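Local coordinates for protein endo-1,4-beta-xylanase D (PDB 1W0N) that hydrolyses the beta-1,4-xylan backbone and carries a family 36 carbohydrate-binding module, modelled here, that probably binds xylan in a calcium-dependent way, at residues K14-N19 and V124-F129; T25-I30 and V37-N42; N54-I59 and N99-T104; S65-T70 and G118-Y123; V73-G78 and I109-T114. All blocks are in the same frame, centred on the assembly; numbering follows the deposited sequence. Where two conformers were deposited one is given.

Contact 1: residues K14-N19 and V124-F129. With CA (calcium ion), chain B.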
# COMPACT_ATOMS: atom_id res chain seq x y z
N LYS A 14 -8.40 -5.15 -8.51
CA LYS A 14 -8.36 -4.95 -7.07
C LYS A 14 -7.70 -6.15 -6.43
O LYS A 14 -8.07 -7.29 -6.73
CB LYS A 14 -9.79 -4.77 -6.54
CG LYS A 14 -9.98 -4.55 -5.16
CD LYS A 14 -11.45 -4.24 -4.84
CE LYS A 14 -11.67 -4.02 -3.39
NZ LYS A 14 -13.06 -3.78 -3.03
N VAL A 15 -6.73 -5.91 -5.56
CA VAL A 15 -6.06 -6.97 -4.82
C VAL A 15 -6.14 -6.62 -3.33
O VAL A 15 -5.77 -5.52 -2.91
CB VAL A 15 -4.60 -7.14 -5.26
CG1 VAL A 15 -3.92 -8.24 -4.47
CG2 VAL A 15 -4.54 -7.46 -6.75
N GLU A 16 -6.65 -7.57 -2.55
CA GLU A 16 -6.77 -7.38 -1.11
C GLU A 16 -5.41 -7.54 -0.45
O GLU A 16 -4.66 -8.47 -0.74
CB GLU A 16 -7.73 -8.42 -0.54
CG GLU A 16 -9.15 -8.32 -1.06
CD GLU A 16 -9.92 -7.10 -0.60
OE1 GLU A 16 -9.46 -6.42 0.34
OE2 GLU A 16 -10.99 -6.83 -1.16
N ALA A 17 -5.07 -6.63 0.48
CA ALA A 17 -3.78 -6.70 1.15
C ALA A 17 -3.59 -8.03 1.87
O ALA A 17 -2.49 -8.59 1.89
CB ALA A 17 -3.64 -5.54 2.13
N GLU A 18 -4.68 -8.53 2.47
CA GLU A 18 -4.64 -9.75 3.24
C GLU A 18 -4.37 -10.99 2.36
O GLU A 18 -4.12 -12.06 2.92
CB GLU A 18 -5.92 -9.91 4.06
CG GLU A 18 -7.24 -9.95 3.29
CD GLU A 18 -7.91 -8.60 3.04
OE1 GLU A 18 -7.19 -7.57 2.88
OE2 GLU A 18 -9.15 -8.54 2.94
N ASN A 19 -4.41 -10.84 1.03
CA ASN A 19 -4.06 -11.92 0.12
C ASN A 19 -2.65 -11.80 -0.46
O ASN A 19 -2.24 -12.64 -1.27
CB ASN A 19 -5.09 -12.00 -1.01
CG ASN A 19 -6.45 -12.41 -0.51
OD1 ASN A 19 -6.57 -13.09 0.52
ND2 ASN A 19 -7.48 -12.02 -1.23
N VAL A 124 -3.85 -1.32 5.87
CA VAL A 124 -4.02 -1.36 4.42
C VAL A 124 -5.12 -2.35 4.12
O VAL A 124 -5.06 -3.51 4.58
CB VAL A 124 -2.68 -1.81 3.77
CG1 VAL A 124 -2.81 -1.80 2.28
CG2 VAL A 124 -1.54 -0.87 4.15
N ASP A 125 -6.12 -1.91 3.36
CA ASP A 125 -7.27 -2.77 3.05
C ASP A 125 -7.09 -3.48 1.70
O ASP A 125 -7.17 -4.71 1.62
CB ASP A 125 -8.53 -1.89 3.07
CG ASP A 125 -9.83 -2.64 2.88
OD1 ASP A 125 -9.79 -3.87 2.69
OD2 ASP A 125 -10.90 -1.99 2.90
N PHE A 126 -6.85 -2.69 0.66
CA PHE A 126 -6.70 -3.22 -0.69
C PHE A 126 -6.02 -2.16 -1.54
O PHE A 126 -5.95 -0.98 -1.16
CB PHE A 126 -8.06 -3.60 -1.31
CG PHE A 126 -9.03 -2.45 -1.46
CD1 PHE A 126 -8.89 -1.50 -2.48
CD2 PHE A 126 -10.11 -2.35 -0.59
CE1 PHE A 126 -9.80 -0.45 -2.62
CE2 PHE A 126 -11.05 -1.32 -0.75
CZ PHE A 126 -10.88 -0.38 -1.76
N ILE A 127 -5.57 -2.61 -2.72
CA ILE A 127 -5.06 -1.74 -3.77
C ILE A 127 -5.92 -1.96 -5.01
O ILE A 127 -6.39 -3.07 -5.27
CB ILE A 127 -3.56 -2.02 -4.05
CG1 ILE A 127 -2.94 -0.98 -4.99
CG2 ILE A 127 -3.34 -3.43 -4.59
CD1 ILE A 127 -1.43 -0.92 -4.91
N GLU A 128 -6.10 -0.89 -5.79
CA GLU A 128 -6.86 -0.96 -7.03
C GLU A 128 -6.11 -0.20 -8.12
O GLU A 128 -5.79 0.97 -7.97
CB GLU A 128 -8.25 -0.33 -6.85
CG GLU A 128 -9.20 -0.67 -7.93
CD GLU A 128 -10.42 0.28 -8.00
OE1 GLU A 128 -10.57 1.27 -7.29
OE2 GLU A 128 -11.27 0.09 -8.91
N PHE A 129 -5.88 -0.88 -9.25
CA PHE A 129 -5.30 -0.28 -10.44
C PHE A 129 -6.37 -0.05 -11.47
O PHE A 129 -7.25 -0.90 -11.69
CB PHE A 129 -4.26 -1.24 -11.06
CG PHE A 129 -3.03 -1.41 -10.21
CD1 PHE A 129 -2.95 -2.39 -9.23
CD2 PHE A 129 -1.93 -0.60 -10.42
CE1 PHE A 129 -1.78 -2.50 -8.45
CE2 PHE A 129 -0.80 -0.73 -9.67
CZ PHE A 129 -0.74 -1.65 -8.66
CA CA B . -9.10 -6.04 2.57
O HOH W 1 -11.48 -6.37 2.85
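A calcium site closes the end of this antiparallel strand pair, where Glu-16 and Glu-18 come up against Asp-125. Glu-16 offers the ion one oxygen, OE1, at 2.3 Å, while Glu-18 clasps it with both OE1 and OE2. Asp-125 binds twice: its side chain puts OD1 2.3 Å from the calcium, and its carbonyl O is a second ligand. That same Asp-125 O also accepts the N-H of Ala-17, N to O 3.1 Å, the donor standing 41° out of the carbonyl plane. A water and Asp-35 O complete seven ligands, and Asp-125 OD2 forms a salt bridge with Arg-62. The ion and the arginine probably offset the repulsion among three gathered carboxylates.

Further along the pair, Lys-14 lies over Phe-126. In the conformer described, Lys-14 CE lies over the middle of the ring, 3.6 Å from the centroid, as a CH-pi contact, and NZ adds a cation-pi contact at 4.2 Å from the same centroid. Glu-16 OE1 sits at the edge of this ring. Val-15 and Ile-127 trade backbone bonds, Val-15 N reaching Ile-127 O at 2.9 Å, and their side chains pack together on the other face of the sheet.

Strand 122-130 runs on between strands 36-39 and 56-65, and Val-124 and Ile-127 face strand 107-113 of the opposing sheet in the beta-sandwich.

Contact 2: residues T25-I30 and V37-N42. With MG (magnesium ion), chain C.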
# COMPACT_ATOMS: atom_id res chain seq x y z
N THR A 25 9.27 -7.75 10.50
CA THR A 25 9.23 -8.15 11.90
C THR A 25 7.84 -8.17 12.49
O THR A 25 7.53 -9.05 13.30
CB THR A 25 10.14 -7.24 12.72
OG1 THR A 25 11.48 -7.41 12.28
CG2 THR A 25 10.15 -7.62 14.22
N TYR A 26 7.02 -7.19 12.12
CA TYR A 26 5.79 -6.97 12.86
C TYR A 26 4.52 -7.16 12.03
O TYR A 26 3.45 -7.37 12.61
CB TYR A 26 5.74 -5.54 13.42
CG TYR A 26 6.89 -5.22 14.31
CD1 TYR A 26 6.92 -5.61 15.65
CD2 TYR A 26 7.98 -4.50 13.82
CE1 TYR A 26 7.97 -5.31 16.46
CE2 TYR A 26 9.05 -4.19 14.61
CZ TYR A 26 9.05 -4.57 15.93
OH TYR A 26 10.11 -4.24 16.70
N ALA A 27 4.61 -7.04 10.70
CA ALA A 27 3.41 -6.96 9.88
C ALA A 27 2.57 -8.22 10.02
O ALA A 27 3.09 -9.34 10.13
CB ALA A 27 3.78 -6.76 8.43
N GLY A 28 1.26 -8.04 9.97
CA GLY A 28 0.34 -9.16 10.05
C GLY A 28 -1.05 -8.78 9.63
O GLY A 28 -1.42 -7.60 9.60
N LYS A 29 -1.84 -9.80 9.33
CA LYS A 29 -3.24 -9.63 8.99
C LYS A 29 -4.00 -9.01 10.15
O LYS A 29 -3.77 -9.33 11.31
CB LYS A 29 -3.88 -10.97 8.64
CG LYS A 29 -3.41 -11.61 7.38
CD LYS A 29 -4.17 -12.89 7.09
CE LYS A 29 -3.66 -13.66 5.91
NZ LYS A 29 -4.57 -14.78 5.54
N ILE A 30 -4.94 -8.15 9.79
CA ILE A 30 -5.84 -7.49 10.73
C ILE A 30 -7.28 -7.70 10.30
O ILE A 30 -7.57 -7.97 9.13
CB ILE A 30 -5.53 -5.97 10.84
CG1 ILE A 30 -5.72 -5.26 9.49
CG2 ILE A 30 -4.14 -5.77 11.41
CD1 ILE A 30 -5.50 -3.76 9.53
N VAL A 37 -3.98 -5.66 6.25
CA VAL A 37 -2.69 -5.89 6.86
C VAL A 37 -2.24 -4.60 7.53
O VAL A 37 -2.46 -3.51 6.99
CB VAL A 37 -1.64 -6.37 5.83
CG1 VAL A 37 -0.27 -6.57 6.46
CG2 VAL A 37 -2.11 -7.66 5.17
N ALA A 38 -1.58 -4.73 8.69
CA ALA A 38 -0.96 -3.60 9.36
C ALA A 38 0.55 -3.60 9.12
O ALA A 38 1.21 -4.66 9.15
CB ALA A 38 -1.22 -3.66 10.85
N LEU A 39 1.07 -2.39 8.95
CA LEU A 39 2.50 -2.11 8.78
C LEU A 39 2.92 -1.18 9.91
O LEU A 39 2.30 -0.12 10.12
CB LEU A 39 2.74 -1.41 7.44
CG LEU A 39 2.20 -2.13 6.20
CD1 LEU A 39 2.34 -1.24 4.99
CD2 LEU A 39 2.89 -3.47 5.98
N TYR A 40 3.95 -1.57 10.65
CA TYR A 40 4.31 -0.90 11.90
C TYR A 40 5.69 -0.29 11.93
O TYR A 40 5.96 0.65 12.71
CB TYR A 40 4.25 -1.87 13.09
CG TYR A 40 2.95 -2.63 13.25
CD1 TYR A 40 1.92 -2.15 14.05
CD2 TYR A 40 2.77 -3.87 12.64
CE1 TYR A 40 0.76 -2.89 14.25
CE2 TYR A 40 1.62 -4.62 12.84
CZ TYR A 40 0.62 -4.13 13.65
OH TYR A 40 -0.52 -4.88 13.88
N ALA A 41 6.63 -0.85 11.17
CA ALA A 41 8.03 -0.45 11.26
C ALA A 41 8.68 -0.59 9.92
O ALA A 41 8.12 -1.17 8.98
CB ALA A 41 8.74 -1.30 12.28
N ASN A 42 9.84 -0.00 9.72
CA ASN A 42 10.40 0.07 8.41
C ASN A 42 10.51 -1.15 7.40
O ASN A 42 10.25 -0.91 6.23
CB ASN A 42 11.77 0.78 8.57
CG ASN A 42 11.63 2.28 8.53
OD1 ASN A 42 12.64 3.00 8.70
ND2 ASN A 42 10.45 2.79 8.26
MG MG C . 5.22 2.17 13.90
O HOH W 2 4.64 0.95 15.48
O HOH W 3 7.11 2.36 14.66
O HOH W 4 4.65 3.85 15.04
O HOH W 5 5.54 3.53 12.38
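Gly-28 O takes the N-H of Ala-38 at 3.0 Å in a nearly straight bond (169° at the hydrogen), and Val-37 CA approaches the same oxygen as a C-H donor. In return Ala-38 O gets a weak bond from Gly-28 N, at 3.5 Å, and a closer C-H contact from Ala-27 CA.

Ile-30 lies across the far end of the pair. With chi1 at 61°, CG1 sits between its own N and carbonyl carbon, close to Val-37 N, while CG2 rests on Ala-38 CB at 3.6 Å and CD1 touches Tyr-123. An alanine here would probably open a gap above Ala-38 CB and leave Tyr-123 without that methyl against it.

At the other end the two tyrosines meet, Tyr-26 CB lying 3.5 Å from Tyr-40 CD2, and Ala-41 CB touches Tyr-26 CD2. Asp-44 holds this end together, accepting from Tyr-26 N with OD1 and from Tyr-40 N and Ala-41 N with OD2.

Just past this beta hairpin, Tyr-40 O binds magnesium at 2.1 Å. Four waters and Asp-121 OD1 fill the other positions, a water-rich metal site consistent with the sugar-binding calcium site of family 36 modules.

Contact 3: residues N54-I59 and N99-T104. With SO4 (sulfate ion), chain D.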
# COMPACT_ATOMS: atom_id res chain seq x y z
N ASN A 54 -0.16 -2.14 -19.88
CA ASN A 54 -0.02 -0.71 -20.07
C ASN A 54 1.02 -0.16 -19.12
O ASN A 54 1.17 -0.62 -17.99
CB ASN A 54 -1.33 -0.00 -19.78
CG ASN A 54 -1.45 1.34 -20.53
OD1 ASN A 54 -0.69 2.30 -20.23
ND2 ASN A 54 -2.38 1.45 -21.44
N SER A 55 1.74 0.88 -19.58
CA SER A 55 2.76 1.52 -18.76
C SER A 55 2.25 2.58 -17.78
O SER A 55 3.05 3.01 -16.95
CB SER A 55 3.82 2.13 -19.67
OG SER A 55 3.24 2.95 -20.67
N THR A 56 0.99 3.00 -17.84
CA THR A 56 0.52 4.03 -16.92
C THR A 56 -0.83 3.64 -16.31
O THR A 56 -1.75 3.23 -17.02
CB THR A 56 0.42 5.39 -17.60
OG1 THR A 56 1.75 5.85 -17.92
CG2 THR A 56 -0.15 6.47 -16.70
N HIS A 57 -0.93 3.83 -14.99
CA HIS A 57 -2.14 3.54 -14.24
C HIS A 57 -2.42 4.62 -13.20
O HIS A 57 -1.53 5.30 -12.73
CB HIS A 57 -2.03 2.21 -13.47
CG HIS A 57 -2.01 1.03 -14.38
ND1 HIS A 57 -0.88 0.66 -15.06
CD2 HIS A 57 -3.02 0.22 -14.78
CE1 HIS A 57 -1.20 -0.35 -15.85
NE2 HIS A 57 -2.47 -0.65 -15.71
N ASN A 58 -3.71 4.68 -12.83
CA ASN A 58 -4.12 5.29 -11.58
C ASN A 58 -4.16 4.20 -10.53
O ASN A 58 -4.57 3.07 -10.80
CB ASN A 58 -5.51 5.91 -11.74
CG ASN A 58 -5.59 6.92 -12.85
OD1 ASN A 58 -6.52 6.86 -13.72
ND2 ASN A 58 -4.70 7.82 -12.87
N ILE A 59 -3.70 4.53 -9.32
CA ILE A 59 -3.59 3.55 -8.27
C ILE A 59 -4.23 4.11 -7.00
O ILE A 59 -3.85 5.18 -6.53
CB ILE A 59 -2.14 3.18 -7.97
CG1 ILE A 59 -1.36 2.84 -9.24
CG2 ILE A 59 -2.10 1.99 -7.03
CD1 ILE A 59 -0.29 3.76 -9.53
N ASN A 99 -1.97 8.69 -12.76
CA ASN A 99 -1.11 8.79 -13.93
C ASN A 99 0.33 8.43 -13.66
O ASN A 99 1.26 9.15 -14.04
CB ASN A 99 -1.22 10.19 -14.58
CG ASN A 99 -2.66 10.55 -14.84
OD1 ASN A 99 -3.37 9.80 -15.53
ND2 ASN A 99 -3.11 11.65 -14.27
N ILE A 100 0.52 7.29 -13.00
CA ILE A 100 1.83 6.79 -12.65
C ILE A 100 2.36 5.90 -13.77
O ILE A 100 1.73 4.90 -14.11
CB ILE A 100 1.76 6.00 -11.34
CG1 ILE A 100 1.26 6.87 -10.17
CG2 ILE A 100 3.09 5.30 -11.06
CD1 ILE A 100 2.28 7.87 -9.77
N THR A 101 3.52 6.28 -14.33
CA THR A 101 4.18 5.47 -15.34
C THR A 101 5.14 4.49 -14.67
O THR A 101 5.81 4.82 -13.68
CB THR A 101 4.89 6.36 -16.36
OG1 THR A 101 3.93 7.19 -17.01
CG2 THR A 101 5.58 5.53 -17.45
N HIS A 102 5.22 3.29 -15.25
CA HIS A 102 6.02 2.21 -14.73
C HIS A 102 6.31 1.21 -15.87
O HIS A 102 5.76 1.33 -16.96
CB HIS A 102 5.26 1.50 -13.59
CG HIS A 102 3.91 1.06 -14.00
ND1 HIS A 102 3.71 -0.07 -14.77
CD2 HIS A 102 2.68 1.64 -13.90
CE1 HIS A 102 2.43 -0.16 -15.10
NE2 HIS A 102 1.78 0.87 -14.58
N ALA A 103 7.16 0.22 -15.62
CA ALA A 103 7.45 -0.80 -16.61
C ALA A 103 6.28 -1.73 -16.79
O ALA A 103 5.43 -1.91 -15.90
CB ALA A 103 8.70 -1.58 -16.16
N THR A 104 6.21 -2.36 -17.97
CA THR A 104 5.18 -3.32 -18.26
C THR A 104 5.69 -4.74 -17.99
O THR A 104 6.85 -4.93 -17.53
CB THR A 104 4.67 -3.16 -19.70
OG1 THR A 104 5.74 -3.44 -20.60
CG2 THR A 104 4.15 -1.78 -19.97
S SO4 D . -2.44 -3.19 -17.59
O1 SO4 D . -3.64 -3.11 -18.27
O2 SO4 D . -1.52 -2.29 -18.08
O3 SO4 D . -2.71 -3.10 -16.14
O4 SO4 D . -2.18 -4.61 -17.97
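His-57 ND1 and His-102 NE2 stand 2.7 Å apart in a hydrogen bond whose direction is not settled. The imidazoles meet rim to rim, their planes 25° apart, with His-57 ND1 in the plane of the His-102 ring. Ser-55 O lies over the centre of that same ring, 3.3 Å above its plane, and also accepts the backbone N-H of His-102 at 2.8 Å. Chi1 of His-102 (54°) places CG between its own N and carbonyl carbon, on the side of Ser-55. On the opposite face of the strands, Thr-56 OG1 and Thr-101 OG1 share a hydrogen bond of 2.7 Å; either could donate.

All this happens where strand 56-65 of the beta-sandwich begins and its antiparallel partner, strand 93-101, ends. His-57 and Ile-100 form a hydrogen-bonded pair between them, with Ile-100 N reaching His-57 O at 2.9 Å.

Further out, His-102 ND1 donates to Ala-103 O at 2.8 Å, almost in the ring plane, which fixes the turn of that imidazole. Both histidine rings also meet Phe-52. In the conformer described, Asn-54 OD1 receives Thr-56 N at 3.0 Å on a lone pair, an Asx turn at the start of the strand.

Contact 4: residues S65-T70 and G118-Y123. With MG (magnesium ion), chain C.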
# COMPACT_ATOMS: atom_id res chain seq x y z
N SER A 65 -4.86 5.23 9.49
CA SER A 65 -3.80 5.34 10.47
C SER A 65 -4.21 4.66 11.78
O SER A 65 -5.39 4.61 12.13
CB SER A 65 -3.54 6.83 10.73
OG SER A 65 -2.52 6.98 11.70
N SER A 66 -3.20 4.22 12.53
CA SER A 66 -3.41 3.75 13.88
C SER A 66 -3.81 4.85 14.85
O SER A 66 -4.29 4.56 15.94
CB SER A 66 -2.15 3.05 14.39
OG SER A 66 -1.03 3.92 14.38
N ASN A 67 -3.59 6.11 14.46
CA ASN A 67 -3.78 7.23 15.37
C ASN A 67 -4.49 8.37 14.64
O ASN A 67 -4.75 8.31 13.44
CB ASN A 67 -2.42 7.66 15.93
CG ASN A 67 -1.90 6.71 16.98
OD1 ASN A 67 -1.77 7.12 18.18
ND2 ASN A 67 -1.53 5.53 16.63
N ALA A 68 -4.80 9.44 15.40
CA ALA A 68 -5.39 10.61 14.80
C ALA A 68 -4.49 11.23 13.74
O ALA A 68 -5.00 11.87 12.81
CB ALA A 68 -5.70 11.62 15.89
N GLY A 69 -3.18 11.10 13.90
CA GLY A 69 -2.24 11.68 12.98
C GLY A 69 -1.92 10.80 11.78
O GLY A 69 -2.67 9.89 11.41
N THR A 70 -0.79 11.10 11.15
CA THR A 70 -0.49 10.62 9.81
C THR A 70 0.32 9.33 9.81
O THR A 70 1.30 9.19 10.54
CB THR A 70 0.33 11.70 9.09
OG1 THR A 70 -0.42 12.92 9.07
CG2 THR A 70 0.66 11.31 7.66
N GLY A 118 8.74 8.54 11.64
CA GLY A 118 8.19 9.76 11.17
C GLY A 118 6.75 9.58 11.28
O GLY A 118 6.11 10.64 11.50
N THR A 119 6.15 8.30 11.16
CA THR A 119 4.80 8.27 11.16
C THR A 119 4.17 7.20 12.01
O THR A 119 4.88 6.36 12.56
CB THR A 119 4.29 8.07 9.78
OG1 THR A 119 4.35 6.71 9.39
CG2 THR A 119 4.99 8.88 8.73
N TRP A 120 2.86 7.25 12.16
CA TRP A 120 2.10 6.23 12.84
C TRP A 120 2.06 4.98 11.96
O TRP A 120 2.73 4.86 10.95
CB TRP A 120 0.72 6.79 13.17
CG TRP A 120 0.79 7.89 14.18
CD1 TRP A 120 0.55 9.20 13.97
CD2 TRP A 120 1.16 7.75 15.56
NE1 TRP A 120 0.73 9.90 15.13
CE2 TRP A 120 1.12 9.03 16.12
CE3 TRP A 120 1.52 6.66 16.36
CZ2 TRP A 120 1.42 9.27 17.48
CZ3 TRP A 120 1.82 6.90 17.68
CH2 TRP A 120 1.77 8.19 18.23
N ASP A 121 1.29 4.00 12.41
CA ASP A 121 1.21 2.74 11.71
C ASP A 121 0.08 2.78 10.70
O ASP A 121 -0.90 3.51 10.88
CB ASP A 121 1.04 1.63 12.73
CG ASP A 121 2.21 1.61 13.70
OD1 ASP A 121 3.33 1.89 13.21
OD2 ASP A 121 2.02 1.32 14.91
N ALA A 122 0.27 2.03 9.61
CA ALA A 122 -0.70 2.03 8.53
C ALA A 122 -1.47 0.72 8.49
O ALA A 122 -0.89 -0.37 8.55
CB ALA A 122 -0.04 2.24 7.19
N TYR A 123 -2.77 0.85 8.33
CA TYR A 123 -3.65 -0.26 8.04
C TYR A 123 -3.98 -0.18 6.56
O TYR A 123 -4.40 0.89 6.08
CB TYR A 123 -4.91 -0.14 8.88
CG TYR A 123 -4.67 -0.03 10.38
CD1 TYR A 123 -3.78 -0.86 11.04
CD2 TYR A 123 -5.39 0.87 11.14
CE1 TYR A 123 -3.59 -0.79 12.41
CE2 TYR A 123 -5.24 0.94 12.52
CZ TYR A 123 -4.34 0.11 13.15
OH TYR A 123 -4.19 0.16 14.51
MG MG C . 5.22 2.17 13.90
O HOH W 6 -5.69 1.75 15.83
O HOH W 7 2.87 11.16 11.78
O HOH W 5 5.54 3.53 12.38
O HOH W 2 4.64 0.95 15.48
O HOH W 3 7.11 2.36 14.66
O HOH W 4 4.65 3.85 15.04
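Asn-67 stacks on Trp-120 where an ST turn begins the loop joining strands 56-65 and 70-77 of the beta-sandwich. In that turn Ser-65 OG accepts the N-H of Asn-67, two residues on, at 3.1 Å.

The stacking comes first. Asn-67 CB lies over the five-membered ring of the indole, 3.6 Å from its centroid, as a CH-pi contact, and the amide lies nearly flat on the same face, its plane only 11° from that of the ring and CG offset toward the rim. Chi1 of Asn-67 (-75°) puts CG anti to the carbonyl carbon, over the tryptophan. Gly-69 passes so near Trp-120 NE1 that a side chain there would be tight.

Hydrogen bonds tie the loop down at both of its ends. Thr-70 O receives Trp-120 N at 3.0 Å, and Asp-121 O receives Ser-66 N at 2.9 Å. Ser-66 OG is gripped by two N-H groups: Asp-121 N from across the contact, and Asn-67 ND2, 2.8 Å from OG. The second bond lies in the amide plane and so helps hold the stacked amide flat.

The metal contacts use Asp-121, whose OD1 binds magnesium at 2.0 Å; Tyr-40 O is the other protein ligand. Asp-121 OD2 accepts a hydrogen bond from one magnesium-bound water, and another lies 2.9 Å from Thr-119 O and may donate to it.

Tyr-123 lies by Ser-66, its CE2 near Ser-66 CA. One water bridges the two, donating to Ser-66 O and sitting 2.6 Å from Tyr-123 OH, in the plane of the ring.

Contact 5: residues V73-G78 and I109-T114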
# COMPACT_ATOMS: atom_id res chain seq x y z
N VAL A 73 2.46 5.55 3.45
CA VAL A 73 2.76 4.27 2.83
C VAL A 73 3.35 4.49 1.44
O VAL A 73 2.66 5.04 0.57
CB VAL A 73 1.49 3.40 2.74
CG1 VAL A 73 1.76 2.08 2.07
CG2 VAL A 73 0.88 3.19 4.12
N ASP A 74 4.58 4.04 1.23
CA ASP A 74 5.19 4.06 -0.10
C ASP A 74 4.60 2.96 -0.98
O ASP A 74 4.38 1.83 -0.52
CB ASP A 74 6.68 3.80 -0.01
CG ASP A 74 7.50 5.00 0.45
OD1 ASP A 74 6.99 6.11 0.48
OD2 ASP A 74 8.71 4.83 0.77
N LEU A 75 4.40 3.31 -2.24
CA LEU A 75 4.09 2.35 -3.28
C LEU A 75 5.33 2.14 -4.13
O LEU A 75 5.88 3.10 -4.68
CB LEU A 75 2.95 2.86 -4.15
CG LEU A 75 2.59 2.02 -5.37
CD1 LEU A 75 2.15 0.62 -4.97
CD2 LEU A 75 1.52 2.71 -6.20
N VAL A 76 5.75 0.88 -4.23
CA VAL A 76 6.94 0.49 -4.97
C VAL A 76 6.46 -0.41 -6.11
O VAL A 76 5.77 -1.41 -5.87
CB VAL A 76 7.95 -0.20 -4.09
CG1 VAL A 76 9.29 -0.30 -4.79
CG2 VAL A 76 8.09 0.52 -2.74
N ILE A 77 6.78 -0.05 -7.35
CA ILE A 77 6.43 -0.87 -8.52
C ILE A 77 7.72 -1.20 -9.23
O ILE A 77 8.44 -0.30 -9.68
CB ILE A 77 5.46 -0.13 -9.48
CG1 ILE A 77 4.17 0.26 -8.76
CG2 ILE A 77 5.17 -1.01 -10.71
CD1 ILE A 77 3.21 1.05 -9.62
N GLY A 78 8.03 -2.48 -9.35
CA GLY A 78 9.25 -2.88 -9.99
C GLY A 78 10.48 -2.28 -9.36
O GLY A 78 11.42 -1.95 -10.09
N ILE A 109 4.69 -5.43 -6.90
CA ILE A 109 3.99 -4.34 -6.25
C ILE A 109 4.24 -4.48 -4.76
O ILE A 109 4.02 -5.56 -4.20
CB ILE A 109 2.47 -4.43 -6.52
CG1 ILE A 109 2.16 -4.60 -8.01
CG2 ILE A 109 1.74 -3.23 -5.92
CD1 ILE A 109 2.75 -3.55 -8.92
N LYS A 110 4.72 -3.43 -4.12
CA LYS A 110 5.02 -3.48 -2.69
C LYS A 110 4.47 -2.22 -2.03
O LYS A 110 4.60 -1.11 -2.57
CB LYS A 110 6.51 -3.62 -2.47
CG LYS A 110 6.95 -3.66 -1.02
CD LYS A 110 8.39 -3.98 -0.85
CE LYS A 110 9.29 -2.91 -1.25
NZ LYS A 110 10.65 -3.31 -0.83
N LEU A 111 3.87 -2.40 -0.85
CA LEU A 111 3.50 -1.29 0.02
C LEU A 111 4.31 -1.43 1.30
O LEU A 111 4.41 -2.52 1.90
CB LEU A 111 2.00 -1.33 0.33
CG LEU A 111 1.08 -1.10 -0.87
CD1 LEU A 111 -0.35 -1.54 -0.56
CD2 LEU A 111 1.06 0.36 -1.30
N ALA A 112 4.89 -0.33 1.77
CA ALA A 112 5.72 -0.30 3.00
C ALA A 112 5.62 1.07 3.60
O ALA A 112 5.39 2.04 2.89
CB ALA A 112 7.16 -0.63 2.70
N LEU A 113 5.81 1.25 4.90
CA LEU A 113 5.83 2.58 5.49
C LEU A 113 6.92 3.44 4.86
O LEU A 113 8.03 2.97 4.61
CB LEU A 113 6.04 2.52 6.99
CG LEU A 113 4.92 1.93 7.83
CD1 LEU A 113 5.30 1.88 9.28
CD2 LEU A 113 3.64 2.64 7.67
N THR A 114 6.62 4.72 4.65
CA THR A 114 7.58 5.66 4.13
C THR A 114 8.79 5.88 5.10
O THR A 114 9.90 6.05 4.68
CB THR A 114 6.79 6.97 3.76
OG1 THR A 114 5.72 6.73 2.87
CG2 THR A 114 7.62 8.04 3.17
O HOH W 8 9.45 2.52 2.27
O HOH W 9 10.50 6.32 2.06
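Asp-74 pairs with Ala-112 and Val-76 with Lys-110 through backbone bonds in both directions, along antiparallel strands whose axes come within 4.4 Å at 155°. Val-76 N to Lys-110 O is 2.8 Å.

One face of the pair is all hydrocarbon. Leu-75 CD1 reaches over to Leu-111 CD2 at 3.8 Å and also touches Ile-109 CG2. Ile-77 and Ile-109 lie side by side, pointing the same way, and meet through CG2 of the first and CD1 of the second. Beyond them are Ile-127 and Val-124 of strand 122-130, so this face is turned into the interior of the sandwich.

The other face is mixed. Val-76 and Lys-110 run alongside each other; a bend at chi3 (72°) turns Lys-110 CE back to lie 3.9 Å from Val-76 CG2. At the end of the pair Thr-114 OG1 donates to Asp-74 OD1 at 2.8 Å, coming from 65° above the carboxylate plane. Asp-74 OD2 faces two waters: one donates to it at 2.7 Å and also to Thr-114 O, while the other lies within hydrogen-bonding distance of both OD2 and Leu-113 O. An alanine in place of Asp-74 would probably leave the Thr-114 hydroxyl without this acceptor and the water next to Thr-114 O without its carboxylate.

Chemically the pair has two sides: across the buried face the side chains meet by apolar packing, whereas on the outer face a carboxylate, a hydroxyl and bridging water join the strands near the end of strand 107-113.

Contact 5 is the most buried, lying in the five-stranded sheet; its leucines and isoleucines meet Val-124, Ile-127 and Phe-129 of contact 1 from the other sheet. Contacts 1 and 4 share strand 122-130, and strand 36-39 of contact 2 lies next to it. Contacts 3 and 4 are surface contacts on opposite sides of the chain's centre, about 27 Å apart between centres, one built on paired histidines and threonines, the other on a stacked tryptophan. Contacts 2 and 4 each supply one magnesium ligand, with water filling the rest, whereas the calcium of contact 1 is held mainly by protein oxygens.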